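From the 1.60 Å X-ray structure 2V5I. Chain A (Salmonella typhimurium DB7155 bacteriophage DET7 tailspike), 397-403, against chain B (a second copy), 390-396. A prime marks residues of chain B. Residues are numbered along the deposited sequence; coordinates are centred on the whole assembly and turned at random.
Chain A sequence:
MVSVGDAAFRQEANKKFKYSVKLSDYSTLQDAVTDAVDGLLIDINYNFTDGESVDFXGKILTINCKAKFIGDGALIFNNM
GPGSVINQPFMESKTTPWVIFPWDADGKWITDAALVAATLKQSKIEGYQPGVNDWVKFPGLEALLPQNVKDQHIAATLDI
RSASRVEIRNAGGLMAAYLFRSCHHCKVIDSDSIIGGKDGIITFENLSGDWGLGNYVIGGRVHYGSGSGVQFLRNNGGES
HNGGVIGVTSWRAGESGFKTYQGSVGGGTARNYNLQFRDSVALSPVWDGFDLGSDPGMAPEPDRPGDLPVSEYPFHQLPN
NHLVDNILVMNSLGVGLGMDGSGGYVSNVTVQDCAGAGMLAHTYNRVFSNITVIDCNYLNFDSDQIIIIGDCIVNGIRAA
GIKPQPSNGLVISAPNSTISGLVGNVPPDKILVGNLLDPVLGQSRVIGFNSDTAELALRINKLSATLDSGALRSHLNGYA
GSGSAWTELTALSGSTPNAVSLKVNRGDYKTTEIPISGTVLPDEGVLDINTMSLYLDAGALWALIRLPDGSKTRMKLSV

Chain A 397-403: IRAAGIK
Chain B, residues 390-396: GDCIVNG

The two stretches run nearly antiparallel: the vectors from CA 398 to CA 402 and from CA 391′ to CA 395′ lie 167° apart, and together they bury 295 Å². Register is set by CA–CA separations of 6.5 Å for Arg398 and Asn395′ and 6.4 Å for Ile402 and Ile393′.

Ile397 (phi/psi -147/127) begins the chain A strand out of reach. Arg398 (-101/121) points its CA–CB bond toward chain B; chi values of -67°, 153°, -67° and -100° place CD 3.3 Å from Asn395′ O, while its guanidinium nitrogens bond elsewhere in the structure. An ideal CB on Gly396′ (90/103) would lie 3.3 Å from Arg398 CD and jam against the preceding carbonyl, so glycine suits that corner. Ala399 (-129/18) points away.

At Ala400 (-143/134) the backbone supplies the polar link: Asn395′ ND2 donates to Ala400 O at 2.9 Å, weakly, with an N-H...O angle of 126°. Asn395′ uses chi1 -69°, chi2 -48° from strand backbone (-118/96). Gly401 (-109/-146) leads to Ile402 (-105/-14; chi1 -153°, chi2 159°), whose CG1 packs 3.5 Å from CG1 of Ile393′ (-124/132; m, m), an apolar contact between branched side chains. Ile402 CD1 also lies 3.9 Å from Asp391′ O. Lys403 (-78/151) makes no contact.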

# COMPACT_ATOMS: atom_id res chain seq x y z
N ILE A 397 1.39 7.08 11.26
CA ILE A 397 2.46 6.16 11.67
C ILE A 397 1.93 5.22 12.75
O ILE A 397 1.44 5.63 13.78
CB ILE A 397 3.76 6.91 12.11
CG1 ILE A 397 4.81 5.90 12.60
CG2 ILE A 397 3.48 8.03 13.15
CD1 ILE A 397 6.21 6.45 12.66
N ARG A 398 2.12 3.92 12.48
CA ARG A 398 1.79 2.87 13.43
C ARG A 398 3.09 2.46 14.06
O ARG A 398 4.03 2.13 13.35
CB ARG A 398 1.15 1.70 12.68
CG ARG A 398 -0.22 2.12 12.14
CD ARG A 398 -0.65 1.40 10.97
NE ARG A 398 0.16 1.66 9.78
CZ ARG A 398 -0.14 2.48 8.80
NH1 ARG A 398 -1.23 3.23 8.87
NH2 ARG A 398 0.68 2.55 7.75
N ALA A 399 3.18 2.59 15.39
CA ALA A 399 4.45 2.46 16.10
C ALA A 399 4.41 1.47 17.29
O ALA A 399 5.28 1.57 18.15
CB ALA A 399 4.92 3.80 16.60
N ALA A 400 3.45 0.58 17.37
CA ALA A 400 3.45 -0.46 18.43
C ALA A 400 2.93 -1.78 17.88
O ALA A 400 1.88 -1.82 17.25
CB ALA A 400 2.58 -0.05 19.61
N GLY A 401 3.65 -2.86 18.19
CA GLY A 401 3.29 -4.20 17.84
C GLY A 401 2.85 -4.99 19.06
O GLY A 401 2.33 -4.39 20.02
N ILE A 402 3.16 -6.28 19.07
CA ILE A 402 2.68 -7.20 20.12
C ILE A 402 3.75 -7.60 21.14
O ILE A 402 3.40 -8.16 22.19
CB ILE A 402 2.07 -8.46 19.45
CG1 ILE A 402 1.00 -9.13 20.34
CG2 ILE A 402 3.14 -9.40 18.88
CD1 ILE A 402 0.05 -10.01 19.52
N LYS A 403 5.00 -7.35 20.85
CA LYS A 403 6.09 -7.75 21.74
C LYS A 403 6.14 -6.77 22.90
O LYS A 403 5.81 -5.58 22.76
CB LYS A 403 7.43 -7.77 20.99
CG LYS A 403 7.50 -8.82 19.86
CD LYS A 403 8.93 -9.09 19.34
CE LYS A 403 8.97 -10.43 18.59
NZ LYS A 403 10.30 -10.83 18.12
N GLY B 390 -8.49 -15.13 18.68
CA GLY B 390 -7.51 -15.09 19.75
C GLY B 390 -6.91 -13.75 20.10
O GLY B 390 -7.50 -12.69 19.81
N ASP B 391 -5.79 -13.79 20.84
CA ASP B 391 -5.17 -12.60 21.45
C ASP B 391 -4.28 -11.85 20.45
O ASP B 391 -3.09 -12.11 20.38
CB ASP B 391 -4.34 -12.98 22.67
CG ASP B 391 -3.24 -14.03 22.35
OD1 ASP B 391 -3.48 -15.02 21.59
OD2 ASP B 391 -2.11 -13.86 22.87
N CYS B 392 -4.90 -10.97 19.67
CA CYS B 392 -4.19 -10.31 18.55
C CYS B 392 -4.16 -8.78 18.76
O CYS B 392 -4.75 -8.26 19.71
CB CYS B 392 -4.89 -10.70 17.25
SG CYS B 392 -4.65 -12.54 16.92
N ILE B 393 -3.43 -8.09 17.88
CA ILE B 393 -3.31 -6.61 17.88
C ILE B 393 -3.74 -6.16 16.50
O ILE B 393 -3.32 -6.77 15.50
CB ILE B 393 -1.82 -6.19 18.10
CG1 ILE B 393 -1.31 -6.58 19.49
CG2 ILE B 393 -1.58 -4.69 17.83
CD1 ILE B 393 -2.04 -5.97 20.60
N VAL B 394 -4.61 -5.14 16.43
CA VAL B 394 -4.94 -4.50 15.16
C VAL B 394 -4.50 -3.03 15.25
O VAL B 394 -4.90 -2.33 16.17
CB VAL B 394 -6.45 -4.61 14.84
CG1 VAL B 394 -6.72 -3.99 13.51
CG2 VAL B 394 -6.82 -6.03 14.89
N ASN B 395 -3.64 -2.57 14.32
CA ASN B 395 -3.13 -1.21 14.30
C ASN B 395 -3.61 -0.56 13.01
O ASN B 395 -2.96 -0.73 11.97
CB ASN B 395 -1.59 -1.21 14.15
CG ASN B 395 -0.86 -1.73 15.35
OD1 ASN B 395 -1.14 -1.33 16.46
ND2 ASN B 395 0.15 -2.63 15.10
N GLY B 396 -4.71 0.18 13.03
CA GLY B 396 -5.16 0.91 11.88
C GLY B 396 -6.09 0.07 11.04
O GLY B 396 -5.65 -0.84 10.33